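Local coordinates for tail spike protein (Acinetobacter phage vB_AbaP_AS12, PDB 6EU4) that forms the trimeric tailspike of the phage, which probably binds and may degrade the capsular polysaccharide of its Acinetobacter host, at the interface of chains A and B. Numbering follows the deposited sequence. Chains: chain A/B, Tail spike protein.

Contact 1: the interface of chains A and B. Residues chain A 223, 244-245, 274-275; chain B 220, 222, 242.
A:Glu244 meets B:Lys222 and B:Thr242 in a polar patch between parallel beta-helix surfaces, an ionic and hydrogen-bonded seam that ties two subunits of the tailspike trimer together. The carboxylate of A:Glu244 is carried across by a straight side chain, with CG opposite the backbone N (chi1 -178°), a length suited to reaching the neighbour. On the syn lone pair of OE2 it takes the ammonium NZ of B:Lys222 at 2.9 Å, forming a salt bridge; the lysine comes from the opposite direction and bends only at its last torsion. From the anti side, 23° out of the carboxylate plane, the hydroxyl OG1 of B:Thr242 donates to the same OE2 at 2.7 Å. Two donors on one oxygen probably restrict the rotation of the carboxylate. Water 1 links the three groups and lies 2.8 Å from B:Lys222 NZ. Threonine suits this place because its other branch is apolar: CG2 of B:Thr242 packs on A:Ile274 CG2 at 4.0 Å, the two side chains nearly perpendicular. CG of A:Arg245, whose chain is folded at chi2 and chi3, touches the methyls CG2 of B:Thr220 and B:Thr242, which reach it from two directions roughly at right angles, while the arginine NE donates to the carbonyl O of A:Gly275 at 2.9 Å.

Contact 2: the interface of chains A and B. Residues chain A 328, 330, 353; chain B 269-270, 292-293.
The side-chain nitrogen NE2 of A:Gln353 donates to the amide oxygen OE1 of B:Gln292 at 2.7 Å, a hydrogen bond between the two chains. The two glutamines approach nearly at right angles. The acceptor lies in the amide plane of A:Gln353, but the donor stands above the carbonyl plane of B:Gln292, 37° out of it, and is not directed at a lone pair. Glutamine suits both positions, since each long chain is extended beyond CG and ends in an amide that can give or accept a bond without a net charge. Next to this bond A:Met328, modelled as selenomethionine, lays its flexible selenoether, in place of the thioether of methionine, against chain B. Its SE packs 3.8 Å from CB of B:Gln292 and also touches CA of B:Gly293, where the lack of a side chain lets the selenium come close to the backbone, and CB of B:Thr269. The turn at chi3 (63°) swings the methyl CE toward the stem of B:Gln292, 3.9 Å from its CB. A:Glu330 adds a looser contact, its OE2 3.7 Å from the methyl CG2 of B:Thr269, while the threonine hydroxyl OG1 pairs with that of B:Thr270 within chain B. Strands 328-330 and 351-355 of chain A thus face strands 267-274 and 291-292 of chain B, where adjoining beta-helix surfaces meet.

Contact 3: the interface of chains A and B. Residues chain A 579-582; chain B 589-592.
The aliphatic base of B:Arg591, CB, rests 4.1 Å from CA of A:Asn579, a small apolar centre between loops near the C-terminal end of the model in this homotrimeric phage tailspike, whose sequence includes a chaperone of endosialidase family. The ring of B:Phe590 turns an edge to the backbone carbonyl carbon of A:Tyr581. Within chain A, the methyl CG2 of A:Thr580 covers the centre of one face of the A:Tyr581 ring. Outward from here the arginine takes over, its length and flat head with several N-H donors suited to spanning the loop. Its CG lies opposite the backbone N (chi1 177°), and a bend at chi3 brings the guanidinium over the carbonyl O of A:Thr580, which sits 3.6 Å above the plane and over its centre. Side-on, the group grips A:Asp582: B:Arg591 NE donates to A:Asp582 OD1 at 2.9 Å, and NH2 forms a salt bridge to OD2. Both oxygens lie close to the guanidinium plane, yet that plane is turned 40° from the carboxylate, and NH2 meets OD2 from above the latter. Beside this clamp the backbone N of B:Arg591 donates to A:Tyr581 O at 2.7 Å, and A:Asn579 N to B:Thr589 O at 3.2 Å. Water 2 bridges the chains, 2.7 Å from B:Thr589 O and bonded to the backbone N atoms of A:Thr580 and A:Tyr581, while water 3 bridges A:Asp582 OD2 and the amide of B:Asn592, 3.1 Å from its ND2.

Contact 1: the interface of chains A and B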
ATOM      1  N   SER A 223      -5.991  -7.787 -19.306  1.00 11.97           N
ATOM      2  CA  SER A 223      -5.874  -9.130 -19.863  1.00 11.57           C
ATOM      3  C   SER A 223      -5.376  -9.080 -21.303  1.00 14.38           C
ATOM      4  O   SER A 223      -5.971  -9.642 -22.235  1.00 13.65           O
ATOM      5  CB  SER A 223      -7.205  -9.868 -19.740  1.00 15.73           C
ATOM      6  OG  SER A 223      -7.507 -10.002 -18.351  1.00 18.73           O
ATOM      7  N   GLU A 244      -4.401  -4.031 -15.927  1.00 12.21           N
ATOM      8  CA  GLU A 244      -4.721  -5.174 -15.075  1.00 11.13           C
ATOM      9  C   GLU A 244      -4.460  -6.442 -15.862  1.00 10.95           C
ATOM     10  O   GLU A 244      -4.992  -6.604 -16.965  1.00 11.33           O
ATOM     11  CB  GLU A 244      -6.184  -5.140 -14.613  1.00 12.54           C
ATOM     12  CG  GLU A 244      -6.527  -6.304 -13.672  1.00 12.62           C
ATOM     13  CD  GLU A 244      -7.975  -6.312 -13.170  1.00 18.73           C
ATOM     14  OE1 GLU A 244      -8.793  -5.475 -13.602  1.00 18.10           O
ATOM     15  OE2 GLU A 244      -8.289  -7.161 -12.307  1.00 18.57           O
ATOM     16  N   ARG A 245      -3.627  -7.326 -15.315  1.00 10.95           N
ATOM     17  CA  ARG A 245      -3.302  -8.599 -15.959  1.00  9.42           C
ATOM     18  C   ARG A 245      -2.769  -8.400 -17.374  1.00 10.63           C
ATOM     19  O   ARG A 245      -3.118  -9.137 -18.309  1.00 12.93           O
ATOM     20  CB  ARG A 245      -4.516  -9.530 -15.945  1.00 11.95           C
ATOM     21  CG  ARG A 245      -4.715 -10.155 -14.553  1.00 12.62           C
ATOM     22  CD  ARG A 245      -4.041 -11.500 -14.412  1.00 13.74           C
ATOM     23  NE  ARG A 245      -2.627 -11.423 -14.734  1.00 12.58           N
ATOM     24  CZ  ARG A 245      -2.071 -11.863 -15.851  1.00 15.44           C
ATOM     25  NH1 ARG A 245      -0.765 -11.684 -16.034  1.00 16.27           N
ATOM     26  NH2 ARG A 245      -2.795 -12.483 -16.774  1.00 14.26           N
ATOM     27  N   ILE A 274      -1.848  -3.761 -11.908  1.00 10.60           N
ATOM     28  CA  ILE A 274      -2.356  -4.768 -10.984  1.00 10.24           C
ATOM     29  C   ILE A 274      -2.187  -6.122 -11.645  1.00 11.49           C
ATOM     30  O   ILE A 274      -2.781  -6.375 -12.704  1.00 11.99           O
ATOM     31  CB  ILE A 274      -3.830  -4.510 -10.631  1.00 12.33           C
ATOM     32  CG1 ILE A 274      -3.933  -3.142  -9.933  1.00 16.12           C
ATOM     33  CG2 ILE A 274      -4.362  -5.609  -9.717  1.00 12.76           C
ATOM     34  CD1 ILE A 274      -5.347  -2.710  -9.613  1.00 19.71           C
ATOM     35  N   GLY A 275      -1.398  -6.996 -11.024  1.00 12.23           N
ATOM     36  CA  GLY A 275      -1.231  -8.339 -11.584  1.00 11.77           C
ATOM     37  C   GLY A 275      -0.650  -8.350 -12.980  1.00 12.79           C
ATOM     38  O   GLY A 275      -0.995  -9.224 -13.790  1.00 14.30           O
TER
ATOM     39  N   THR B 220      -9.041 -13.472 -14.500  1.00 12.87           N
ATOM     40  CA  THR B 220      -9.746 -12.458 -13.726  1.00 12.18           C
ATOM     41  C   THR B 220     -11.106 -12.996 -13.310  1.00 12.90           C
ATOM     42  O   THR B 220     -11.826 -13.610 -14.107  1.00 13.19           O
ATOM     43  CB  THR B 220      -9.919 -11.118 -14.485  1.00 12.45           C
ATOM     44  OG1 THR B 220     -10.744 -11.271 -15.656  1.00 14.68           O
ATOM     45  CG2 THR B 220      -8.572 -10.541 -14.890  1.00 13.95           C
ATOM     46  N   LYS B 222     -14.514 -11.422 -11.264  1.00 11.85           N
ATOM     47  CA  LYS B 222     -15.085 -10.153 -10.812  1.00 11.97           C
ATOM     48  C   LYS B 222     -16.557 -10.335 -10.479  1.00 13.65           C
ATOM     49  O   LYS B 222     -17.293 -10.951 -11.246  1.00 13.68           O
ATOM     50  CB  LYS B 222     -14.954  -9.054 -11.875  1.00 12.88           C
ATOM     51  CG  LYS B 222     -13.535  -8.767 -12.302  1.00 14.76           C
ATOM     52  CD  LYS B 222     -13.465  -7.500 -13.167  1.00 16.33           C
ATOM     53  CE  LYS B 222     -12.019  -7.217 -13.578  1.00 18.93           C
ATOM     54  NZ  LYS B 222     -11.184  -6.867 -12.390  1.00 18.75           N
ATOM     55  N   THR B 242      -6.525 -12.088 -10.558  1.00 11.78           N
ATOM     56  CA  THR B 242      -7.114 -11.009  -9.785  1.00 10.24           C
ATOM     57  C   THR B 242      -8.564 -11.333  -9.489  1.00 10.40           C
ATOM     58  O   THR B 242      -9.260 -11.978 -10.288  1.00 12.09           O
ATOM     59  CB  THR B 242      -7.014  -9.662 -10.502  1.00 12.66           C
ATOM     60  OG1 THR B 242      -7.812  -9.694 -11.692  1.00 13.88           O
ATOM     61  CG2 THR B 242      -5.545  -9.293 -10.832  1.00 13.02           C
TER
HETATM   62  O   HOH W   1     -10.558  -9.334 -11.312  1.00 14.79           O

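Contact 2: the interface of chains A and B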
HETATM    1  N   MSE A 328       6.746  -9.254  -6.975  1.00 10.71           N
HETATM    2  CA  MSE A 328       7.672 -10.391  -7.012  1.00  9.60           C
HETATM    3  C   MSE A 328       8.595 -10.362  -8.216  1.00 11.07           C
HETATM    4  O   MSE A 328       8.333  -9.700  -9.220  1.00  9.38           O
HETATM    5  CB  MSE A 328       6.907 -11.720  -7.028  1.00 10.68           C
HETATM    6  CG  MSE A 328       6.003 -11.905  -5.851  1.00 10.09           C
HETATM    7 SE   MSE A 328       5.321 -13.729  -5.773  0.92 11.79          SE
HETATM    8  CE  MSE A 328       6.992 -14.717  -5.515  1.00 15.06           C
ATOM      9  N   GLU A 330      11.141 -13.687 -10.118  1.00 12.21           N
ATOM     10  CA  GLU A 330      11.751 -15.011 -10.087  1.00 10.94           C
ATOM     11  C   GLU A 330      12.721 -15.132 -11.253  1.00 12.13           C
ATOM     12  O   GLU A 330      12.312 -14.981 -12.408  1.00 14.30           O
ATOM     13  CB  GLU A 330      10.687 -16.119 -10.176  1.00 11.73           C
ATOM     14  CG  GLU A 330       9.649 -16.097  -9.042  1.00 16.90           C
ATOM     15  CD  GLU A 330       8.690 -17.278  -9.044  1.00 25.50           C
ATOM     16  OE1 GLU A 330       9.078 -18.393  -9.467  1.00 23.85           O
ATOM     17  OE2 GLU A 330       7.543 -17.083  -8.585  1.00 26.74           O
ATOM     18  N   GLN A 353      13.096 -13.857  -5.809  1.00 10.05           N
ATOM     19  CA  GLN A 353      13.674 -15.192  -5.747  1.00 10.03           C
ATOM     20  C   GLN A 353      14.659 -15.397  -6.881  1.00  9.57           C
ATOM     21  O   GLN A 353      14.450 -14.907  -7.993  1.00 12.05           O
ATOM     22  CB  GLN A 353      12.573 -16.250  -5.818  1.00 15.10           C
ATOM     23  CG  GLN A 353      11.517 -16.014  -4.748  1.00 18.89           C
ATOM     24  CD  GLN A 353      10.410 -17.053  -4.749  1.00 23.41           C
ATOM     25  OE1 GLN A 353      10.477 -18.035  -5.489  1.00 25.18           O
ATOM     26  NE2 GLN A 353       9.391 -16.852  -3.906  1.00 19.95           N
TER
ATOM     27  N   THR B 269       1.194 -17.566  -6.512  1.00 10.18           N
ATOM     28  CA  THR B 269       1.812 -16.254  -6.637  1.00  9.05           C
ATOM     29  C   THR B 269       0.782 -15.238  -7.118  1.00 11.29           C
ATOM     30  O   THR B 269      -0.216 -15.574  -7.763  1.00 11.39           O
ATOM     31  CB  THR B 269       2.989 -16.192  -7.630  1.00 15.84           C
ATOM     32  OG1 THR B 269       2.486 -16.275  -8.968  1.00 17.64           O
ATOM     33  CG2 THR B 269       4.054 -17.256  -7.362  1.00 16.00           C
ATOM     34  N   THR B 270       1.067 -13.987  -6.795  1.00 10.62           N
ATOM     35  CA  THR B 270       0.445 -12.795  -7.392  1.00 12.20           C
ATOM     36  C   THR B 270      -1.077 -12.931  -7.531  1.00 13.48           C
ATOM     37  O   THR B 270      -1.657 -12.831  -8.611  1.00 13.52           O
ATOM     38  CB  THR B 270       1.123 -12.476  -8.719  1.00 14.16           C
ATOM     39  OG1 THR B 270       1.169 -13.640  -9.553  1.00 15.39           O
ATOM     40  CG2 THR B 270       2.557 -12.006  -8.452  1.00 14.11           C
ATOM     41  N   GLN B 292       2.163 -16.412  -2.097  1.00 10.94           N
ATOM     42  CA  GLN B 292       3.225 -15.431  -2.276  0.50 10.34           C
ATOM     43  C   GLN B 292       2.740 -14.235  -3.087  1.00 11.10           C
ATOM     44  O   GLN B 292       1.975 -14.379  -4.039  1.00 10.89           O
ATOM     45  CB  GLN B 292       4.419 -16.075  -2.973  0.50 13.41           C
ATOM     46  CG  GLN B 292       4.953 -17.325  -2.288  0.50 15.68           C
ATOM     47  CD  GLN B 292       5.993 -18.028  -3.126  0.50 14.61           C
ATOM     48  OE1 GLN B 292       7.178 -17.917  -2.864  0.50 14.81           O
ATOM     49  NE2 GLN B 292       5.552 -18.730  -4.158  0.50 16.26           N
ATOM     50  N   GLY B 293       3.215 -13.046  -2.720  1.00  9.76           N
ATOM     51  CA  GLY B 293       2.878 -11.850  -3.468  1.00  9.56           C
ATOM     52  C   GLY B 293       1.403 -11.511  -3.505  1.00 11.50           C
ATOM     53  O   GLY B 293       0.889 -11.099  -4.549  1.00 11.91           O
TER

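Contact 3: the interface of chains A and B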
ATOM      1  N   ASN A 579      55.953  11.926  45.461  1.00 31.37           N
ATOM      2  CA  ASN A 579      56.754  13.156  45.509  1.00 32.50           C
ATOM      3  C   ASN A 579      56.539  14.011  44.258  1.00 31.62           C
ATOM      4  O   ASN A 579      57.472  14.611  43.707  1.00 30.38           O
ATOM      5  CB  ASN A 579      58.233  12.817  45.694  1.00 34.19           C
ATOM      6  CG  ASN A 579      59.063  14.022  46.047  1.00 35.79           C
ATOM      7  OD1 ASN A 579      58.565  14.980  46.637  1.00 34.93           O
ATOM      8  ND2 ASN A 579      60.351  13.978  45.701  1.00 36.57           N
ATOM      9  N   THR A 580      55.295  14.088  43.822  1.00 30.28           N
ATOM     10  CA  THR A 580      54.928  14.768  42.587  1.00 30.86           C
ATOM     11  C   THR A 580      53.804  15.770  42.789  1.00 30.09           C
ATOM     12  O   THR A 580      53.906  16.899  42.302  1.00 27.95           O
ATOM     13  CB  THR A 580      54.531  13.706  41.525  1.00 30.80           C
ATOM     14  OG1 THR A 580      55.661  12.855  41.263  1.00 33.28           O
ATOM     15  CG2 THR A 580      54.085  14.348  40.218  1.00 29.49           C
ATOM     16  N   TYR A 581      52.760  15.404  43.528  1.00 29.18           N
ATOM     17  CA  TYR A 581      51.546  16.196  43.633  1.00 25.99           C
ATOM     18  C   TYR A 581      51.417  16.802  45.025  1.00 26.35           C
ATOM     19  O   TYR A 581      51.890  16.239  46.019  1.00 26.88           O
ATOM     20  CB  TYR A 581      50.321  15.335  43.307  1.00 24.78           C
ATOM     21  CG  TYR A 581      50.399  14.737  41.911  1.00 24.33           C
ATOM     22  CD1 TYR A 581      50.256  15.538  40.782  1.00 24.33           C
ATOM     23  CD2 TYR A 581      50.644  13.382  41.724  1.00 25.81           C
ATOM     24  CE1 TYR A 581      50.335  15.003  39.494  1.00 23.73           C
ATOM     25  CE2 TYR A 581      50.725  12.834  40.437  1.00 26.34           C
ATOM     26  CZ  TYR A 581      50.579  13.649  39.332  1.00 25.39           C
ATOM     27  OH  TYR A 581      50.664  13.111  38.061  1.00 25.91           O
ATOM     28  N   ASP A 582      50.783  17.970  45.084  1.00 25.16           N
ATOM     29  CA  ASP A 582      50.696  18.752  46.307  1.00 23.67           C
ATOM     30  C   ASP A 582      49.272  18.764  46.844  1.00 24.04           C
ATOM     31  O   ASP A 582      48.305  18.632  46.086  1.00 22.31           O
ATOM     32  CB  ASP A 582      51.116  20.208  46.084  1.00 25.41           C
ATOM     33  CG  ASP A 582      52.588  20.377  45.756  1.00 26.74           C
ATOM     34  OD1 ASP A 582      53.414  19.513  46.132  1.00 28.00           O
ATOM     35  OD2 ASP A 582      52.917  21.430  45.148  1.00 27.33           O
TER
ATOM     36  N   THR B 589      53.926   9.404  48.271  1.00 31.72           N
ATOM     37  CA  THR B 589      53.748  10.581  49.103  1.00 32.18           C
ATOM     38  C   THR B 589      53.142  11.718  48.293  1.00 30.53           C
ATOM     39  O   THR B 589      53.246  11.768  47.065  1.00 30.01           O
ATOM     40  CB  THR B 589      55.089  11.053  49.675  1.00 34.64           C
ATOM     41  OG1 THR B 589      55.937  11.481  48.600  1.00 33.49           O
ATOM     42  CG2 THR B 589      55.795   9.949  50.472  1.00 37.41           C
ATOM     43  N   PHE B 590      52.518  12.650  49.003  1.00 31.40           N
ATOM     44  CA  PHE B 590      52.327  13.983  48.454  1.00 29.25           C
ATOM     45  C   PHE B 590      53.604  14.780  48.666  1.00 29.05           C
ATOM     46  O   PHE B 590      54.266  14.650  49.698  1.00 32.05           O
ATOM     47  CB  PHE B 590      51.140  14.688  49.104  1.00 27.21           C
ATOM     48  CG  PHE B 590      49.813  14.157  48.643  1.00 25.68           C
ATOM     49  CD1 PHE B 590      49.269  14.570  47.439  1.00 24.98           C
ATOM     50  CD2 PHE B 590      49.119  13.227  49.402  1.00 26.38           C
ATOM     51  CE1 PHE B 590      48.036  14.070  47.001  1.00 25.99           C
ATOM     52  CE2 PHE B 590      47.895  12.727  48.977  1.00 24.71           C
ATOM     53  CZ  PHE B 590      47.351  13.145  47.771  1.00 24.36           C
ATOM     54  N   ARG B 591      53.951  15.598  47.673  1.00 30.10           N
ATOM     55  CA  ARG B 591      55.230  16.303  47.678  1.00 30.60           C
ATOM     56  C   ARG B 591      55.273  17.358  48.777  1.00 31.62           C
ATOM     57  O   ARG B 591      56.158  17.335  49.646  1.00 33.10           O
ATOM     58  CB  ARG B 591      55.471  16.934  46.301  1.00 32.52           C
ATOM     59  CG  ARG B 591      56.754  17.766  46.226  1.00 35.33           C
ATOM     60  CD  ARG B 591      56.924  18.364  44.853  1.00 37.27           C
ATOM     61  NE  ARG B 591      55.802  19.222  44.479  1.00 36.03           N
ATOM     62  CZ  ARG B 591      55.705  19.830  43.303  1.00 36.02           C
ATOM     63  NH1 ARG B 591      56.664  19.678  42.396  1.00 37.34           N
ATOM     64  NH2 ARG B 591      54.659  20.595  43.034  1.00 34.61           N
ATOM     65  N   ASN B 592      54.339  18.308  48.738  1.00 29.23           N
ATOM     66  CA  ASN B 592      54.231  19.374  49.724  1.00 29.31           C
ATOM     67  C   ASN B 592      52.772  19.514  50.130  1.00 28.90           C
ATOM     68  O   ASN B 592      51.874  19.080  49.414  1.00 25.36           O
ATOM     69  CB  ASN B 592      54.728  20.720  49.179  1.00 28.14           C
ATOM     70  CG  ASN B 592      56.242  20.845  49.216  1.00 30.14           C
ATOM     71  OD1 ASN B 592      56.857  20.707  50.267  1.00 30.51           O
ATOM     72  ND2 ASN B 592      56.843  21.108  48.064  1.00 31.35           N
TER
HETATM   73  O   HOH W   2      52.727  12.851  44.679  1.00 24.77           O
HETATM   74  O   HOH W   3      55.268  22.605  45.915  1.00 28.65           O

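Contacts 1 and 2 are neighbours, their C-alpha centres about 15 Å apart, whereas contact 3 lies about 88 Å from contact 1 and 77 Å from contact 2, toward the C-terminal end of the model. No residue is shared, but one strand serves twice: the last residue of strand 268-274 in chain A enters contact 1, and the equivalent strand of chain B lines contact 2. In a trimer each subunit takes the part of chain A towards one neighbour and of chain B towards the other, so this strand faces both. The trimer is therefore fastened side to side along its beta-helix body and by distant loops.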